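Local coordinates for protein monovalent Na+/H+ antiporter subunit A (Dietzia sp. DQ12-45-1b, PDB 7D3U) that forms part of the multi-subunit Mrp complex in the cell membrane and probably takes part in exchanging sodium ions for protons, at residues I802-L810 / S823-I831; D841-Y850 / M906-D916. One frame throughout, in Å; residues are numbered along the deposited sequence.

In the fold
Both contacts lie in the C-terminal part of the chain, contact 1 within the MnhB-related region, their centres about 56 and 50 Å from the chain's centre and on the same side of it. Contact 1 joins the antiparallel helices 789-812 and 821-837. The chain then leaves helix 821-837 through the loop that contact 2 fastens to the end of helix 890-912. The two centres are about 19 Å apart, yet the contacts touch through Ile831, whose CD1 lies 3.6 Å from Met906 CG and whose CG2 lies 4.1 Å from Ile846 CD1. A mainly apolar helix pairing thus adjoins a loop-to-helix contact with more polar links, with one isoleucine at the junction.

Contact 1: residues I802-L810 / S823-I831; sequences IVLLSLYFL and SALIGGAGI
Ile826 points from helix 823-831 toward helix 802-810, where its CD1 meets Phe809 and Leu805. Its outer branch is fully extended (chi2 180°), which carries CD1 to within 3.8 Å of Phe809 CE2 and 4.0 Å of Leu805 CD1. The isoleucine and phenylalanine side chains cross at about a right angle, and the methyl meets the ring obliquely.

Ser823, one turn earlier, supplies the polar part of the contact. Its hydroxyl reaches over to the other backbone and donates to Ser806 O at 3.1 Å, arriving tilted 22° from the carbonyl plane. Ser806 O also receives a weak helical bond from Leu810 N. The backbones come close here, with Ser806 CA and Ser823 CA 4.6 Å apart.

At the other end Ile802 presses on backbone more than on side chain. With CG2 anti to the backbone N, that methyl lies 3.3 Å from Ile826 O, while CD1 reaches Gly830 CA at 3.6 Å, a path the side-chain-less glycine permits. Helix 823-831 is kinked here: Gly827 N and Gly830 N lack the usual bond to the preceding turn.

Leu63, Val64 and Leu67 of subunit F pack on Ile802, Leu805, Phe809 and Ile826, while Ala824 touches helix 890-912. The pair, its axes 8.3 Å apart at 172°, is consistent with small residues, here Ser806, Ser823 and Gly830, allowing antiparallel membrane helices to approach: apolar contacts supply most of the fit, and one serine hydroxyl ties its helix to the facing backbone carbonyl near the closest pair of CA atoms.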
loop_
_atom_site.group_PDB
_atom_site.type_symbol
_atom_site.label_atom_id
_atom_site.label_comp_id
_atom_site.label_asym_id
_atom_site.label_seq_id
_atom_site.Cartn_x
_atom_site.Cartn_y
_atom_site.Cartn_z
ATOM N N ILE B 802 43.325 3.288 -8.041
ATOM C CA ILE B 802 41.895 3.482 -7.821
ATOM C C ILE B 802 41.651 4.557 -6.770
ATOM O O ILE B 802 40.705 5.345 -6.891
ATOM C CB ILE B 802 41.232 2.144 -7.442
ATOM C CG1 ILE B 802 40.831 1.381 -8.704
ATOM C CG2 ILE B 802 40.022 2.362 -6.551
ATOM C CD1 ILE B 802 40.174 0.049 -8.436
ATOM N N VAL B 803 42.505 4.638 -5.747
ATOM C CA VAL B 803 42.314 5.649 -4.710
ATOM C C VAL B 803 42.557 7.046 -5.269
ATOM O O VAL B 803 41.765 7.969 -5.035
ATOM C CB VAL B 803 43.224 5.358 -3.503
ATOM C CG1 VAL B 803 43.190 6.516 -2.523
ATOM C CG2 VAL B 803 42.793 4.070 -2.818
ATOM N N LEU B 804 43.650 7.231 -6.015
ATOM C CA LEU B 804 43.902 8.540 -6.606
ATOM C C LEU B 804 42.919 8.862 -7.721
ATOM O O LEU B 804 42.716 10.037 -8.034
ATOM C CB LEU B 804 45.342 8.639 -7.110
ATOM C CG LEU B 804 46.430 8.324 -6.084
ATOM C CD1 LEU B 804 47.641 7.701 -6.755
ATOM C CD2 LEU B 804 46.818 9.575 -5.309
ATOM N N LEU B 805 42.299 7.851 -8.331
ATOM C CA LEU B 805 41.240 8.133 -9.294
ATOM C C LEU B 805 39.962 8.571 -8.589
ATOM O O LEU B 805 39.244 9.449 -9.082
ATOM C CB LEU B 805 40.976 6.912 -10.169
ATOM C CG LEU B 805 41.623 6.967 -11.551
ATOM C CD1 LEU B 805 41.197 5.780 -12.390
ATOM C CD2 LEU B 805 41.266 8.268 -12.241
ATOM N N SER B 806 39.658 7.969 -7.439
ATOM C CA SER B 806 38.494 8.395 -6.673
ATOM C C SER B 806 38.694 9.784 -6.089
ATOM O O SER B 806 37.724 10.532 -5.925
ATOM C CB SER B 806 38.198 7.388 -5.563
ATOM O OG SER B 806 37.823 6.137 -6.106
ATOM N N LEU B 807 39.936 10.145 -5.769
ATOM C CA LEU B 807 40.225 11.504 -5.327
ATOM C C LEU B 807 40.362 12.476 -6.489
ATOM O O LEU B 807 40.225 13.687 -6.289
ATOM C CB LEU B 807 41.501 11.530 -4.483
ATOM C CG LEU B 807 41.443 10.805 -3.138
ATOM C CD1 LEU B 807 42.584 11.249 -2.239
ATOM C CD2 LEU B 807 40.103 11.042 -2.463
ATOM N N TYR B 808 40.630 11.974 -7.695
ATOM C CA TYR B 808 40.735 12.840 -8.863
ATOM C C TYR B 808 39.364 13.317 -9.316
ATOM O O TYR B 808 39.177 14.504 -9.607
ATOM C CB TYR B 808 41.448 12.095 -9.989
ATOM C CG TYR B 808 41.693 12.911 -11.233
ATOM C CD1 TYR B 808 42.352 14.128 -11.169
ATOM C CD2 TYR B 808 41.284 12.450 -12.476
ATOM C CE1 TYR B 808 42.585 14.871 -12.308
ATOM C CE2 TYR B 808 41.513 13.185 -13.619
ATOM C CZ TYR B 808 42.164 14.395 -13.530
ATOM O OH TYR B 808 42.394 15.133 -14.667
ATOM N N PHE B 809 38.392 12.408 -9.378
ATOM C CA PHE B 809 37.045 12.796 -9.776
ATOM C C PHE B 809 36.360 13.628 -8.700
ATOM O O PHE B 809 35.494 14.451 -9.014
ATOM C CB PHE B 809 36.209 11.556 -10.088
ATOM C CG PHE B 809 36.641 10.821 -11.320
ATOM C CD1 PHE B 809 37.347 11.464 -12.319
ATOM C CD2 PHE B 809 36.332 9.485 -11.481
ATOM C CE1 PHE B 809 37.740 10.785 -13.453
ATOM C CE2 PHE B 809 36.722 8.804 -12.612
ATOM C CZ PHE B 809 37.428 9.454 -13.599
ATOM N N LEU B 810 36.733 13.438 -7.434
ATOM C CA LEU B 810 36.037 14.120 -6.349
ATOM C C LEU B 810 36.288 15.623 -6.366
ATOM O O LEU B 810 35.403 16.398 -5.989
ATOM C CB LEU B 810 36.457 13.524 -5.007
ATOM C CG LEU B 810 35.786 14.089 -3.756
ATOM C CD1 LEU B 810 34.304 13.777 -3.766
ATOM C CD2 LEU B 810 36.443 13.536 -2.506
ATOM N N SER B 823 32.923 9.184 -8.283
ATOM C CA SER B 823 34.017 9.070 -7.325
ATOM C C SER B 823 33.782 7.933 -6.343
ATOM O O SER B 823 34.711 7.190 -6.008
ATOM C CB SER B 823 34.185 10.384 -6.568
ATOM O OG SER B 823 35.052 11.262 -7.251
ATOM N N ALA B 824 32.548 7.782 -5.867
ATOM C CA ALA B 824 32.278 6.773 -4.850
ATOM C C ALA B 824 32.139 5.381 -5.450
ATOM O O ALA B 824 32.566 4.396 -4.841
ATOM C CB ALA B 824 31.024 7.152 -4.071
ATOM N N LEU B 825 31.549 5.271 -6.638
ATOM C CA LEU B 825 31.423 3.962 -7.261
ATOM C C LEU B 825 32.769 3.452 -7.764
ATOM O O LEU B 825 32.999 2.238 -7.786
ATOM C CB LEU B 825 30.398 4.014 -8.391
ATOM C CG LEU B 825 28.990 4.487 -8.019
ATOM C CD1 LEU B 825 28.242 4.969 -9.249
ATOM C CD2 LEU B 825 28.203 3.405 -7.307
ATOM N N ILE B 826 33.687 4.351 -8.129
ATOM C CA ILE B 826 35.028 3.909 -8.503
ATOM C C ILE B 826 35.866 3.523 -7.295
ATOM O O ILE B 826 36.951 2.953 -7.462
ATOM C CB ILE B 826 35.746 4.994 -9.326
ATOM C CG1 ILE B 826 36.701 4.355 -10.332
ATOM C CG2 ILE B 826 36.494 5.947 -8.424
ATOM C CD1 ILE B 826 37.444 5.359 -11.169
ATOM N N GLY B 827 35.393 3.810 -6.086
ATOM C CA GLY B 827 36.022 3.304 -4.883
ATOM C C GLY B 827 35.351 2.018 -4.457
ATOM O O GLY B 827 35.976 1.130 -3.872
ATOM N N GLY B 828 34.056 1.915 -4.750
ATOM C CA GLY B 828 33.376 0.641 -4.589
ATOM C C GLY B 828 33.970 -0.436 -5.475
ATOM O O GLY B 828 34.046 -1.604 -5.089
ATOM N N ALA B 829 34.399 -0.057 -6.680
ATOM C CA ALA B 829 35.115 -0.997 -7.535
ATOM C C ALA B 829 36.429 -1.428 -6.891
ATOM O O ALA B 829 36.826 -2.594 -6.990
ATOM C CB ALA B 829 35.365 -0.377 -8.909
ATOM N N GLY B 830 37.111 -0.505 -6.212
ATOM C CA GLY B 830 38.315 -0.879 -5.490
ATOM C C GLY B 830 38.027 -1.812 -4.330
ATOM O O GLY B 830 38.820 -2.706 -4.025
ATOM N N ILE B 831 36.891 -1.613 -3.665
ATOM C CA ILE B 831 36.488 -2.521 -2.596
ATOM C C ILE B 831 36.186 -3.904 -3.162
ATOM O O ILE B 831 36.526 -4.928 -2.556
ATOM C CB ILE B 831 35.286 -1.936 -1.833
ATOM C CG1 ILE B 831 35.772 -0.968 -0.756
ATOM C CG2 ILE B 831 34.443 -3.037 -1.218
ATOM C CD1 ILE B 831 34.833 0.178 -0.507
#

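Contact 2: residues D841-Y850 / M906-D916; sequences DKAARIRVPY and MAAIDKLGGDD
Asp910, buried on helix 906-912, meets two residues of the 841-850 loop. Its CG lies anti to the backbone N (chi1 165°), which carries the carboxylate out toward them. OD1 forms a salt bridge with Arg845 NE at 2.9 Å; it lies over the guanidinium face, well out of its plane, so no N-H points at it and the attraction is one of charge. The guanidinium and carboxylate planes stand 90° apart. OD2 accepts a hydrogen bond from Tyr850 OH, modelled too short for its length to be trusted, and lies at the edge of the tyrosine ring. Arg845 has a second salt-bridge partner in Asp919.

Farther along, Asp841 OD2 takes the Asp915 N-H at 2.7 Å through its syn lone pair, and also bridges to Arg768. Gly914, at positive phi, passes beside this carboxylate. Asp916 OD2 lies against the Arg845 CD methylene, with Lys842 nearby.

Outward, the Tyr850 ring sits as a knob among Met906, Ala907, Asp910 and Lys911. Ala907 CA lies over its face, 4.0 Å from the centroid, in a CH-pi contact. Ile846 CG2 meets Met906 CG at 3.9 Å, and Val848 CG2 reaches Met906 SD at 3.6 Å.

As an example of loop closure onto a membrane helix, the contact implies a division of labour: polar ties to Asp910 and Asp841 hold the loop, while Ile846 and Val848 pack against Met906.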
loop_
_atom_site.group_PDB
_atom_site.type_symbol
_atom_site.label_atom_id
_atom_site.label_comp_id
_atom_site.label_asym_id
_atom_site.label_seq_id
_atom_site.Cartn_x
_atom_site.Cartn_y
_atom_site.Cartn_z
ATOM N N ASP B 841 37.813 -16.805 2.686
ATOM C CA ASP B 841 36.614 -16.074 3.064
ATOM C C ASP B 841 36.804 -15.221 4.310
ATOM O O ASP B 841 36.089 -14.228 4.477
ATOM C CB ASP B 841 35.462 -17.053 3.294
ATOM C CG ASP B 841 34.106 -16.388 3.213
ATOM O OD1 ASP B 841 34.046 -15.178 2.917
ATOM O OD2 ASP B 841 33.097 -17.082 3.459
ATOM N N LYS B 842 37.744 -15.575 5.185
ATOM C CA LYS B 842 37.903 -14.820 6.423
ATOM C C LYS B 842 38.576 -13.476 6.179
ATOM O O LYS B 842 38.181 -12.466 6.770
ATOM C CB LYS B 842 38.691 -15.640 7.442
ATOM C CG LYS B 842 38.892 -14.935 8.768
ATOM C CD LYS B 842 39.725 -15.774 9.718
ATOM C CE LYS B 842 38.989 -17.040 10.118
ATOM N NZ LYS B 842 37.741 -16.735 10.870
ATOM N N ALA B 843 39.587 -13.440 5.310
ATOM C CA ALA B 843 40.270 -12.187 5.023
ATOM C C ALA B 843 39.449 -11.269 4.129
ATOM O O ALA B 843 39.716 -10.064 4.088
ATOM C CB ALA B 843 41.628 -12.464 4.379
ATOM N N ALA B 844 38.456 -11.806 3.417
ATOM C CA ALA B 844 37.674 -11.010 2.479
ATOM C C ALA B 844 36.689 -10.073 3.160
ATOM O O ALA B 844 36.110 -9.219 2.482
ATOM C CB ALA B 844 36.920 -11.926 1.517
ATOM N N ARG B 845 36.481 -10.206 4.465
ATOM C CA ARG B 845 35.528 -9.359 5.165
ATOM C C ARG B 845 36.091 -7.954 5.324
ATOM O O ARG B 845 37.197 -7.773 5.844
ATOM C CB ARG B 845 35.188 -9.951 6.530
ATOM C CG ARG B 845 34.124 -11.026 6.486
ATOM C CD ARG B 845 33.583 -11.310 7.873
ATOM N NE ARG B 845 32.627 -10.300 8.311
ATOM C CZ ARG B 845 31.309 -10.449 8.244
ATOM N NH1 ARG B 845 30.793 -11.566 7.753
ATOM N NH2 ARG B 845 30.509 -9.482 8.666
ATOM N N ILE B 846 35.330 -6.962 4.869
ATOM C CA ILE B 846 35.720 -5.569 5.051
ATOM C C ILE B 846 35.719 -5.259 6.542
ATOM O O ILE B 846 34.680 -5.338 7.207
ATOM C CB ILE B 846 34.781 -4.632 4.284
ATOM C CG1 ILE B 846 34.372 -5.259 2.951
ATOM C CG2 ILE B 846 35.447 -3.290 4.049
ATOM C CD1 ILE B 846 35.504 -5.372 1.960
ATOM N N ARG B 847 36.889 -4.902 7.074
ATOM C CA ARG B 847 37.077 -4.733 8.510
ATOM C C ARG B 847 36.946 -3.284 8.960
ATOM O O ARG B 847 37.619 -2.874 9.915
ATOM C CB ARG B 847 38.434 -5.298 8.928
ATOM C CG ARG B 847 38.513 -6.811 8.873
ATOM C CD ARG B 847 37.863 -7.441 10.093
ATOM N NE ARG B 847 37.170 -8.682 9.762
ATOM C CZ ARG B 847 37.778 -9.844 9.544
ATOM N NH1 ARG B 847 39.098 -9.933 9.624
ATOM N NH2 ARG B 847 37.063 -10.921 9.248
ATOM N N VAL B 848 36.105 -2.497 8.300
ATOM C CA VAL B 848 35.862 -1.118 8.712
ATOM C C VAL B 848 34.419 -1.006 9.185
ATOM O O VAL B 848 33.563 -1.787 8.743
ATOM C CB VAL B 848 36.153 -0.131 7.572
ATOM C CG1 VAL B 848 37.572 -0.315 7.067
ATOM C CG2 VAL B 848 35.156 -0.316 6.444
ATOM N N PRO B 849 34.097 -0.079 10.087
ATOM C CA PRO B 849 32.689 0.119 10.448
ATOM C C PRO B 849 31.957 0.889 9.366
ATOM O O PRO B 849 32.126 2.104 9.235
ATOM C CB PRO B 849 32.770 0.908 11.760
ATOM C CG PRO B 849 34.065 1.630 11.678
ATOM C CD PRO B 849 35.002 0.751 10.900
ATOM N N TYR B 850 31.132 0.193 8.588
ATOM C CA TYR B 850 30.473 0.814 7.449
ATOM C C TYR B 850 29.135 1.440 7.802
ATOM O O TYR B 850 28.703 2.365 7.108
ATOM C CB TYR B 850 30.276 -0.204 6.325
ATOM C CG TYR B 850 29.969 -1.599 6.807
ATOM C CD1 TYR B 850 28.680 -1.964 7.155
ATOM C CD2 TYR B 850 30.970 -2.551 6.909
ATOM C CE1 TYR B 850 28.395 -3.237 7.593
ATOM C CE2 TYR B 850 30.695 -3.825 7.347
ATOM C CZ TYR B 850 29.407 -4.164 7.686
ATOM O OH TYR B 850 29.129 -5.437 8.125
ATOM N N MET B 906 30.586 -1.106 0.974
ATOM C CA MET B 906 31.256 -1.900 1.998
ATOM C C MET B 906 30.288 -2.871 2.659
ATOM O O MET B 906 30.610 -4.048 2.852
ATOM C CB MET B 906 31.889 -0.983 3.042
ATOM C CG MET B 906 33.246 -0.444 2.653
ATOM S SD MET B 906 33.643 1.093 3.502
ATOM C CE MET B 906 35.384 1.247 3.116
ATOM N N ALA B 907 29.095 -2.393 3.013
ATOM C CA ALA B 907 28.108 -3.265 3.644
ATOM C C ALA B 907 27.666 -4.369 2.692
ATOM O O ALA B 907 27.599 -5.544 3.071
ATOM C CB ALA B 907 26.907 -2.446 4.113
ATOM N N ALA B 908 27.377 -4.007 1.440
ATOM C CA ALA B 908 26.887 -4.995 0.485
ATOM C C ALA B 908 27.940 -6.045 0.159
ATOM O O ALA B 908 27.591 -7.178 -0.189
ATOM C CB ALA B 908 26.418 -4.301 -0.792
ATOM N N ILE B 909 29.221 -5.700 0.260
ATOM C CA ILE B 909 30.276 -6.669 -0.022
ATOM C C ILE B 909 30.612 -7.502 1.208
ATOM O O ILE B 909 30.874 -8.702 1.099
ATOM C CB ILE B 909 31.523 -5.950 -0.575
ATOM C CG1 ILE B 909 31.212 -5.302 -1.921
ATOM C CG2 ILE B 909 32.678 -6.920 -0.727
ATOM C CD1 ILE B 909 30.806 -6.283 -2.983
ATOM N N ASP B 910 30.599 -6.901 2.398
ATOM C CA ASP B 910 30.978 -7.637 3.596
ATOM C C ASP B 910 29.864 -8.549 4.086
ATOM O O ASP B 910 30.147 -9.605 4.663
ATOM C CB ASP B 910 31.380 -6.663 4.703
ATOM C CG ASP B 910 31.427 -7.320 6.065
ATOM O OD1 ASP B 910 32.184 -8.298 6.229
ATOM O OD2 ASP B 910 30.702 -6.866 6.972
ATOM N N LYS B 911 28.602 -8.178 3.868
ATOM C CA LYS B 911 27.512 -9.018 4.348
ATOM C C LYS B 911 27.220 -10.167 3.389
ATOM O O LYS B 911 26.939 -11.287 3.828
ATOM C CB LYS B 911 26.260 -8.172 4.573
ATOM C CG LYS B 911 26.408 -7.114 5.649
ATOM C CD LYS B 911 25.829 -7.582 6.972
ATOM C CE LYS B 911 26.899 -8.175 7.867
ATOM N NZ LYS B 911 26.377 -8.479 9.226
ATOM N N LEU B 912 27.283 -9.912 2.083
ATOM C CA LEU B 912 26.975 -10.934 1.092
ATOM C C LEU B 912 28.179 -11.786 0.717
ATOM O O LEU B 912 28.009 -12.955 0.355
ATOM C CB LEU B 912 26.401 -10.289 -0.170
ATOM C CG LEU B 912 24.941 -9.846 -0.098
ATOM C CD1 LEU B 912 24.585 -8.986 -1.295
ATOM C CD2 LEU B 912 24.028 -11.053 -0.016
ATOM N N GLY B 913 29.387 -11.234 0.788
ATOM C CA GLY B 913 30.571 -11.973 0.404
ATOM C C GLY B 913 30.883 -13.142 1.314
ATOM O O GLY B 913 31.239 -12.954 2.480
ATOM N N GLY B 914 30.752 -14.358 0.792
ATOM C CA GLY B 914 31.047 -15.539 1.574
ATOM C C GLY B 914 30.032 -15.769 2.683
ATOM O O GLY B 914 28.951 -15.181 2.722
ATOM N N ASP B 915 30.409 -16.656 3.605
ATOM C CA ASP B 915 29.583 -16.954 4.767
ATOM C C ASP B 915 30.212 -16.431 6.052
ATOM O O ASP B 915 29.618 -15.585 6.725
ATOM C CB ASP B 915 29.349 -18.468 4.863
ATOM C CG ASP B 915 28.422 -18.983 3.781
ATOM O OD1 ASP B 915 27.739 -18.159 3.138
ATOM O OD2 ASP B 915 28.374 -20.214 3.573
ATOM N N ASP B 916 31.411 -16.903 6.382
ATOM C CA ASP B 916 32.266 -16.367 7.443
ATOM C C ASP B 916 31.461 -15.949 8.677
ATOM O O ASP B 916 31.474 -14.796 9.107
ATOM C CB ASP B 916 33.103 -15.204 6.916
ATOM C CG ASP B 916 34.215 -14.798 7.867
ATOM O OD1 ASP B 916 34.259 -15.300 9.008
ATOM O OD2 ASP B 916 35.070 -13.990 7.456
#